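Long-range contacts in Alpha/beta hydrolase fold-3 domain protein (Sulfolobus islandicus, PDB 5LK6), which probably hydrolyses carboxylic esters as a thermostable esterase or lipase of the alpha/beta hydrolase fold: residues I30-A35 with I84-S89; D91-A96 with F276-P281. One frame throughout, in Å; residues are numbered along the deposited sequence.

Contact 1: residues I30-A35 with I84-S89; sequences IFRQLA and IGDVES
Phe31, Arg32 and Ala35, on helix 24-36 near the N-terminus of this alpha/beta hydrolase, meet segment 84-89. That segment is the part of the loop between strand 72-77 and helix 91-101 just downstream of an HGGG sequence which, as in hormone-sensitive-lipase-like esterases, probably forms the oxyanion hole. Ser89 touches all three helix residues.

Phe31 CB lies 3.8 Å from Ile84 CD1, and the CD2-CE2 flank of the ring passes obliquely by the loop backbone, Phe31 CE2 standing 3.9 Å from Gly85 CA. Phe31 CB already faces the loop, and chi1 of 173° puts CG anti to the backbone N. Val27 and Arg28, one turn earlier on the helix, also touch Ile84.

Arg32, its side chain bent at chi2, bonds through NH2 to Asp86 OD2 at 3.3 Å in a salt bridge. NH2 meets OD2 from above the carboxylate plane, and OD2 is tilted from the guanidinium plane; with an N-H...O angle of 138°, this is a single bent bond, not a flat two-pronged pair. Over one guanidinium face lies Glu88 CB, 3.5 Å from Arg32 NH1. The Glu88 carboxylate turns away to pair with Arg61; its OE1 stays 5.2 Å from Arg32 NH1, so any attraction there acts at longer range.

Asp86 also shapes its own loop: OD1 accepts from Ser89 N at 2.9 Å, an Asx motif with a nearly straight bond (163°). An alanine at Asp86 would probably leave Arg32 NH2 without its carboxylate mate and Ser89 N without this acceptor, making the turn less firmly held. Beside the helix, Ala35 CB approaches Ser89 O at 3.5 Å, and Ser89 OG sits at the edge of the Phe31 ring, 3.6 Å from CE2.

Contact 2: residues D91-A96 with F276-P281; sequences DPLCRA and FLSFFP
Leu93 sets its CD1 methyl on Leu277, whereas Phe280 reaches the other way and lays the end of its ring against the helix. In Leu93, chi1 of 176° puts CG anti to the backbone N, and chi2 of 59° then turns CD1 to Leu277, 4.1 Å from its CB, the two leucine side chains running obliquely to each other. The same methyl lies 3.9 Å from Leu277 O, so it rests on backbone as well as side chain. The other methyl, Leu93 CD2, comes no nearer than 4.5 Å to Ser278 OG.

In the alpha/beta hydrolase fold the contact joins helix 91-101, which follows strand 72-77, to the loop leading into the C-terminal helix 285-302. Ile290 of that last helix touches both Leu93 and Phe280, and Tyr76 of the strand backs Leu93.

CB of Phe280 faces the helix, and the CE2-CZ end of the ring lies obliquely against Pro92 O, Leu93 CA and Ala96 CB. Phe280 CE2 stands 4.1 Å from Pro92 O, and CZ lies 4.5 Å from Ala96 CB, one turn further along; these are loose van der Waals distances. Within its own segment the ring is flanked by Pro281 CD, over one face and offset toward the rim, and by Leu277 O, in plane at its edge.

Overall arrangement
The centres of contact 1 and contact 2 lie 11 Å apart, on the same side of the chain's centre, and the two touch directly. Ala35 O approaches Pro92 CG at 3.7 Å, and Phe279 of contact 2 meets the same helix, with CE1 3.9 Å from Leu34 CB and CZ 4.1 Å from Phe31 CE1. Helix 24-36 thus touches segment 84-89 and both segments of contact 2. Arg61 NH1 joins the two contacts through salt bridges to Glu88 and Asp91. Ser151, His274 and Asp244 probably form the catalytic triad, as their charge-relay geometry and the GxSxG elbow suggest; Ile84 and Ser278 lie near this site without touching it.

Contact 1: residues I30-A35 with I84-S89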
ATOM      1  N   ILE A  30     -13.624  16.943 -20.922  1.00 26.82           N
ATOM      2  CA  ILE A  30     -12.171  16.839 -20.704  1.00 26.72           C
ATOM      3  C   ILE A  30     -11.807  15.682 -19.730  1.00 27.45           C
ATOM      4  O   ILE A  30     -10.853  14.940 -20.007  1.00 26.05           O
ATOM      5  CB  ILE A  30     -11.549  18.176 -20.258  1.00 25.24           C
ATOM      6  CG1 ILE A  30     -11.615  19.158 -21.420  1.00 24.12           C
ATOM      7  CG2 ILE A  30     -10.100  17.977 -19.790  1.00 23.51           C
ATOM      8  CD1 ILE A  30     -11.276  20.577 -21.028  1.00 23.62           C
ATOM      9  N   PHE A  31     -12.580  15.492 -18.643  1.00 26.72           N
ATOM     10  CA  PHE A  31     -12.257  14.409 -17.733  1.00 27.40           C
ATOM     11  C   PHE A  31     -12.543  13.030 -18.364  1.00 29.45           C
ATOM     12  O   PHE A  31     -11.735  12.123 -18.187  1.00 26.63           O
ATOM     13  CB  PHE A  31     -12.938  14.566 -16.376  1.00 28.22           C
ATOM     14  CG  PHE A  31     -12.746  13.393 -15.482  1.00 26.44           C
ATOM     15  CD1 PHE A  31     -11.583  13.274 -14.726  1.00 27.77           C
ATOM     16  CD2 PHE A  31     -13.675  12.365 -15.473  1.00 26.00           C
ATOM     17  CE1 PHE A  31     -11.358  12.161 -13.949  1.00 26.48           C
ATOM     18  CE2 PHE A  31     -13.459  11.235 -14.719  1.00 26.68           C
ATOM     19  CZ  PHE A  31     -12.304  11.146 -13.943  1.00 28.06           C
ATOM     20  N   ARG A  32     -13.691  12.877 -19.048  1.00 33.42           N
ATOM     21  CA  ARG A  32     -13.984  11.693 -19.909  1.00 35.47           C
ATOM     22  C   ARG A  32     -12.819  11.322 -20.814  1.00 33.32           C
ATOM     23  O   ARG A  32     -12.504  10.147 -20.859  1.00 31.14           O
ATOM     24  CB  ARG A  32     -15.192  11.888 -20.848  1.00 38.71           C
ATOM     25  CG  ARG A  32     -16.517  11.319 -20.410  1.00 43.35           C
ATOM     26  CD  ARG A  32     -17.381  10.857 -21.591  1.00 51.08           C
ATOM     27  NE  ARG A  32     -18.701  10.431 -21.087  1.00 64.98           N
ATOM     28  CZ  ARG A  32     -19.441   9.364 -21.482  1.00 62.74           C
ATOM     29  NH1 ARG A  32     -19.034   8.494 -22.438  1.00 49.75           N
ATOM     30  NH2 ARG A  32     -20.634   9.167 -20.881  1.00 54.32           N
ATOM     31  N   GLN A  33     -12.233  12.298 -21.533  1.00 32.09           N
ATOM     32  CA  GLN A  33     -11.128  12.043 -22.450  1.00 34.18           C
ATOM     33  C   GLN A  33      -9.900  11.568 -21.719  1.00 36.45           C
ATOM     34  O   GLN A  33      -9.279  10.614 -22.149  1.00 38.37           O
ATOM     35  CB  GLN A  33     -10.678  13.283 -23.198  1.00 38.55           C
ATOM     36  CG  GLN A  33     -11.411  13.581 -24.491  1.00 50.31           C
ATOM     37  CD  GLN A  33     -11.457  15.105 -24.895  1.00 57.53           C
ATOM     38  OE1 GLN A  33     -10.762  16.014 -24.332  1.00 48.68           O
ATOM     39  NE2 GLN A  33     -12.322  15.379 -25.869  1.00 54.80           N
ATOM     40  N   LEU A  34      -9.505  12.269 -20.650  1.00 35.98           N
ATOM     41  CA  LEU A  34      -8.323  11.862 -19.873  1.00 35.40           C
ATOM     42  C   LEU A  34      -8.424  10.443 -19.268  1.00 35.88           C
ATOM     43  O   LEU A  34      -7.432   9.730 -19.224  1.00 33.81           O
ATOM     44  CB  LEU A  34      -8.008  12.875 -18.770  1.00 32.81           C
ATOM     45  CG  LEU A  34      -7.570  14.255 -19.278  1.00 33.53           C
ATOM     46  CD1 LEU A  34      -7.294  15.147 -18.068  1.00 32.55           C
ATOM     47  CD2 LEU A  34      -6.373  14.216 -20.235  1.00 31.10           C
ATOM     48  N   ALA A  35      -9.611  10.059 -18.811  1.00 33.62           N
ATOM     49  CA  ALA A  35      -9.806   8.803 -18.160  1.00 35.56           C
ATOM     50  C   ALA A  35     -10.065   7.647 -19.113  1.00 35.82           C
ATOM     51  O   ALA A  35      -9.819   6.494 -18.753  1.00 34.62           O
ATOM     52  CB  ALA A  35     -10.948   8.923 -17.205  1.00 38.23           C
ATOM     53  N   ILE A  84     -18.513  15.896 -11.976  1.00 18.98           N
ATOM     54  CA  ILE A  84     -17.981  15.236 -13.187  1.00 18.18           C
ATOM     55  C   ILE A  84     -17.813  13.747 -12.883  1.00 18.38           C
ATOM     56  O   ILE A  84     -18.223  13.258 -11.805  1.00 16.21           O
ATOM     57  CB  ILE A  84     -16.698  15.900 -13.709  1.00 17.10           C
ATOM     58  CG1 ILE A  84     -15.479  15.585 -12.847  1.00 16.98           C
ATOM     59  CG2 ILE A  84     -16.933  17.392 -13.823  1.00 17.56           C
ATOM     60  CD1 ILE A  84     -14.234  16.354 -13.270  1.00 17.69           C
ATOM     61  N   GLY A  85     -17.297  13.037 -13.869  1.00 18.62           N
ATOM     62  CA  GLY A  85     -17.227  11.613 -13.787  1.00 21.05           C
ATOM     63  C   GLY A  85     -18.583  10.977 -14.013  1.00 22.51           C
ATOM     64  O   GLY A  85     -19.627  11.647 -14.013  1.00 22.24           O
ATOM     65  N   ASP A  86     -18.536   9.664 -14.196  1.00 24.98           N
ATOM     66  CA  ASP A  86     -19.708   8.815 -14.513  1.00 25.76           C
ATOM     67  C   ASP A  86     -19.233   7.396 -14.792  1.00 25.59           C
ATOM     68  O   ASP A  86     -18.047   7.137 -14.890  1.00 25.74           O
ATOM     69  CB  ASP A  86     -20.576   9.347 -15.682  1.00 24.66           C
ATOM     70  CG  ASP A  86     -19.816   9.588 -16.975  1.00 25.80           C
ATOM     71  OD1 ASP A  86     -18.684   9.083 -17.200  1.00 23.19           O
ATOM     72  OD2 ASP A  86     -20.420  10.309 -17.808  1.00 29.53           O
ATOM     73  N   VAL A  87     -20.179   6.476 -14.871  1.00 27.95           N
ATOM     74  CA  VAL A  87     -19.899   5.080 -15.176  1.00 26.28           C
ATOM     75  C   VAL A  87     -19.008   4.898 -16.399  1.00 24.70           C
ATOM     76  O   VAL A  87     -18.075   4.121 -16.344  1.00 23.70           O
ATOM     77  CB  VAL A  87     -21.208   4.308 -15.269  1.00 27.96           C
ATOM     78  CG1 VAL A  87     -21.047   2.960 -15.948  1.00 31.37           C
ATOM     79  CG2 VAL A  87     -21.738   4.092 -13.868  1.00 28.51           C
ATOM     80  N   GLU A  88     -19.259   5.628 -17.475  1.00 27.15           N
ATOM     81  CA  GLU A  88     -18.510   5.421 -18.708  1.00 28.87           C
ATOM     82  C   GLU A  88     -17.061   5.821 -18.492  1.00 26.82           C
ATOM     83  O   GLU A  88     -16.157   5.025 -18.735  1.00 27.69           O
ATOM     84  CB  GLU A  88     -19.166   6.107 -19.937  1.00 33.19           C
ATOM     85  CG  GLU A  88     -20.353   5.354 -20.591  1.00 41.86           C
ATOM     86  CD  GLU A  88     -19.989   4.016 -21.403  1.00 55.90           C
ATOM     87  OE1 GLU A  88     -18.849   3.374 -21.310  1.00 48.72           O
ATOM     88  OE2 GLU A  88     -20.905   3.552 -22.159  1.00 54.93           O
ATOM     89  N   SER A  89     -16.834   7.022 -17.977  1.00 25.72           N
ATOM     90  CA  SER A  89     -15.475   7.505 -17.689  1.00 24.17           C
ATOM     91  C   SER A  89     -14.719   6.636 -16.674  1.00 23.09           C
ATOM     92  O   SER A  89     -13.508   6.542 -16.767  1.00 23.83           O
ATOM     93  CB  SER A  89     -15.483   8.960 -17.188  1.00 23.96           C
ATOM     94  OG  SER A  89     -16.175   9.152 -15.937  1.00 24.32           O
TER

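Contact 2: residues D91-A96 with F276-P281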
ATOM      1  N   ASP A  91     -14.942   3.372 -16.340  1.00 25.60           N
ATOM      2  CA  ASP A  91     -15.056   2.025 -16.764  1.00 26.05           C
ATOM      3  C   ASP A  91     -13.653   1.324 -16.774  1.00 23.95           C
ATOM      4  O   ASP A  91     -13.537   0.193 -16.293  1.00 22.01           O
ATOM      5  CB  ASP A  91     -15.809   1.989 -18.119  1.00 29.63           C
ATOM      6  CG  ASP A  91     -16.052   0.545 -18.652  1.00 29.92           C
ATOM      7  OD1 ASP A  91     -17.093  -0.085 -18.287  1.00 24.40           O
ATOM      8  OD2 ASP A  91     -15.155   0.099 -19.435  1.00 30.41           O
ATOM      9  N   PRO A  92     -12.605   2.002 -17.277  1.00 22.20           N
ATOM     10  CA  PRO A  92     -11.286   1.404 -17.131  1.00 24.15           C
ATOM     11  C   PRO A  92     -10.843   1.088 -15.687  1.00 26.07           C
ATOM     12  O   PRO A  92     -10.309   0.002 -15.411  1.00 27.88           O
ATOM     13  CB  PRO A  92     -10.355   2.436 -17.767  1.00 22.87           C
ATOM     14  CG  PRO A  92     -11.194   3.099 -18.789  1.00 21.67           C
ATOM     15  CD  PRO A  92     -12.550   3.198 -18.129  1.00 21.83           C
ATOM     16  N   LEU A  93     -11.083   2.002 -14.771  1.00 25.90           N
ATOM     17  CA  LEU A  93     -10.708   1.739 -13.396  1.00 25.56           C
ATOM     18  C   LEU A  93     -11.536   0.603 -12.793  1.00 24.53           C
ATOM     19  O   LEU A  93     -11.004  -0.219 -12.055  1.00 26.03           O
ATOM     20  CB  LEU A  93     -10.859   3.022 -12.581  1.00 24.86           C
ATOM     21  CG  LEU A  93     -10.608   2.948 -11.085  1.00 25.45           C
ATOM     22  CD1 LEU A  93      -9.211   2.480 -10.763  1.00 24.43           C
ATOM     23  CD2 LEU A  93     -10.860   4.326 -10.494  1.00 28.09           C
ATOM     24  N   CYS A  94     -12.836   0.589 -13.074  1.00 24.27           N
ATOM     25  CA  CYS A  94     -13.720  -0.346 -12.414  1.00 25.16           C
ATOM     26  C   CYS A  94     -13.415  -1.717 -12.930  1.00 25.37           C
ATOM     27  O   CYS A  94     -13.438  -2.664 -12.175  1.00 23.15           O
ATOM     28  CB  CYS A  94     -15.181  -0.028 -12.648  1.00 26.32           C
ATOM     29  SG  CYS A  94     -15.771   1.300 -11.585  1.00 25.74           S
ATOM     30  N   ARG A  95     -13.093  -1.800 -14.214  1.00 25.62           N
ATOM     31  CA  ARG A  95     -12.632  -3.065 -14.806  1.00 27.38           C
ATOM     32  C   ARG A  95     -11.402  -3.571 -14.128  1.00 27.22           C
ATOM     33  O   ARG A  95     -11.333  -4.729 -13.824  1.00 28.07           O
ATOM     34  CB  ARG A  95     -12.335  -2.919 -16.306  1.00 28.09           C
ATOM     35  CG  ARG A  95     -13.581  -2.950 -17.179  1.00 29.38           C
ATOM     36  CD  ARG A  95     -13.227  -2.506 -18.594  1.00 31.11           C
ATOM     37  NE  ARG A  95     -14.405  -2.665 -19.445  1.00 32.53           N
ATOM     38  CZ  ARG A  95     -14.839  -3.819 -19.960  1.00 29.98           C
ATOM     39  NH1 ARG A  95     -14.194  -4.969 -19.786  1.00 27.59           N
ATOM     40  NH2 ARG A  95     -15.951  -3.805 -20.662  1.00 29.64           N
ATOM     41  N   ALA A  96     -10.438  -2.678 -13.898  1.00 28.53           N
ATOM     42  CA  ALA A  96      -9.165  -3.013 -13.278  1.00 26.92           C
ATOM     43  C   ALA A  96      -9.334  -3.437 -11.835  1.00 27.23           C
ATOM     44  O   ALA A  96      -8.668  -4.356 -11.380  1.00 24.45           O
ATOM     45  CB  ALA A  96      -8.192  -1.857 -13.375  1.00 27.49           C
ATOM     46  N   PHE A 276      -4.726   9.868  -8.794  1.00 17.00           N
ATOM     47  CA  PHE A 276      -3.758   9.069  -9.506  1.00 17.88           C
ATOM     48  C   PHE A 276      -4.236   7.666  -9.983  1.00 20.07           C
ATOM     49  O   PHE A 276      -3.696   7.162 -10.948  1.00 21.80           O
ATOM     50  CB  PHE A 276      -2.387   8.990  -8.750  1.00 16.99           C
ATOM     51  CG  PHE A 276      -2.364   8.096  -7.520  1.00 15.61           C
ATOM     52  CD1 PHE A 276      -2.874   8.523  -6.305  1.00 14.76           C
ATOM     53  CD2 PHE A 276      -1.742   6.858  -7.564  1.00 15.84           C
ATOM     54  CE1 PHE A 276      -2.837   7.725  -5.192  1.00 14.74           C
ATOM     55  CE2 PHE A 276      -1.708   6.032  -6.441  1.00 15.58           C
ATOM     56  CZ  PHE A 276      -2.267   6.471  -5.248  1.00 15.37           C
ATOM     57  N   LEU A 277      -5.217   7.040  -9.320  1.00 20.98           N
ATOM     58  CA  LEU A 277      -5.763   5.767  -9.809  1.00 22.23           C
ATOM     59  C   LEU A 277      -6.481   5.911 -11.175  1.00 22.86           C
ATOM     60  O   LEU A 277      -6.463   4.982 -11.955  1.00 20.27           O
ATOM     61  CB  LEU A 277      -6.728   5.112  -8.805  1.00 21.60           C
ATOM     62  CG  LEU A 277      -6.062   4.326  -7.672  1.00 21.93           C
ATOM     63  CD1 LEU A 277      -5.428   5.254  -6.647  1.00 21.11           C
ATOM     64  CD2 LEU A 277      -7.079   3.384  -7.016  1.00 23.19           C
ATOM     65  N   SER A 278      -7.113   7.065 -11.441  1.00 22.56           N
ATOM     66  CA  SER A 278      -7.809   7.268 -12.706  1.00 22.92           C
ATOM     67  C   SER A 278      -6.793   7.295 -13.880  1.00 23.98           C
ATOM     68  O   SER A 278      -7.162   7.032 -15.042  1.00 23.45           O
ATOM     69  CB  SER A 278      -8.684   8.543 -12.669  1.00 21.84           C
ATOM     70  OG  SER A 278      -9.717   8.496 -11.695  1.00 20.00           O
ATOM     71  N   PHE A 279      -5.520   7.585 -13.566  1.00 24.60           N
ATOM     72  CA  PHE A 279      -4.473   7.746 -14.569  1.00 23.82           C
ATOM     73  C   PHE A 279      -3.378   6.743 -14.362  1.00 22.83           C
ATOM     74  O   PHE A 279      -2.185   7.025 -14.612  1.00 22.06           O
ATOM     75  CB  PHE A 279      -3.957   9.174 -14.558  1.00 24.05           C
ATOM     76  CG  PHE A 279      -5.052  10.143 -14.509  1.00 25.29           C
ATOM     77  CD1 PHE A 279      -5.958  10.179 -15.516  1.00 26.45           C
ATOM     78  CD2 PHE A 279      -5.274  10.935 -13.371  1.00 26.81           C
ATOM     79  CE1 PHE A 279      -7.062  11.049 -15.435  1.00 29.09           C
ATOM     80  CE2 PHE A 279      -6.350  11.812 -13.288  1.00 26.29           C
ATOM     81  CZ  PHE A 279      -7.249  11.869 -14.326  1.00 26.48           C
ATOM     82  N   PHE A 280      -3.803   5.534 -14.009  1.00 22.70           N
ATOM     83  CA  PHE A 280      -2.857   4.443 -13.759  1.00 25.17           C
ATOM     84  C   PHE A 280      -1.896   4.110 -14.909  1.00 26.41           C
ATOM     85  O   PHE A 280      -0.809   3.686 -14.622  1.00 28.24           O
ATOM     86  CB  PHE A 280      -3.553   3.179 -13.225  1.00 25.63           C
ATOM     87  CG  PHE A 280      -4.497   2.506 -14.209  1.00 25.73           C
ATOM     88  CD1 PHE A 280      -4.009   1.620 -15.169  1.00 27.05           C
ATOM     89  CD2 PHE A 280      -5.874   2.702 -14.127  1.00 24.13           C
ATOM     90  CE1 PHE A 280      -4.889   0.983 -16.053  1.00 26.84           C
ATOM     91  CE2 PHE A 280      -6.750   2.081 -14.994  1.00 25.39           C
ATOM     92  CZ  PHE A 280      -6.259   1.226 -15.967  1.00 26.59           C
ATOM     93  N   PRO A 281      -2.270   4.325 -16.195  1.00 30.04           N
ATOM     94  CA  PRO A 281      -1.271   4.065 -17.244  1.00 30.85           C
ATOM     95  C   PRO A 281      -0.107   5.028 -17.265  1.00 30.74           C
ATOM     96  O   PRO A 281       0.973   4.641 -17.640  1.00 33.69           O
ATOM     97  CB  PRO A 281      -2.064   4.179 -18.557  1.00 31.53           C
ATOM     98  CG  PRO A 281      -3.485   4.128 -18.178  1.00 30.20           C
ATOM     99  CD  PRO A 281      -3.561   4.711 -16.798  1.00 31.03           C
TER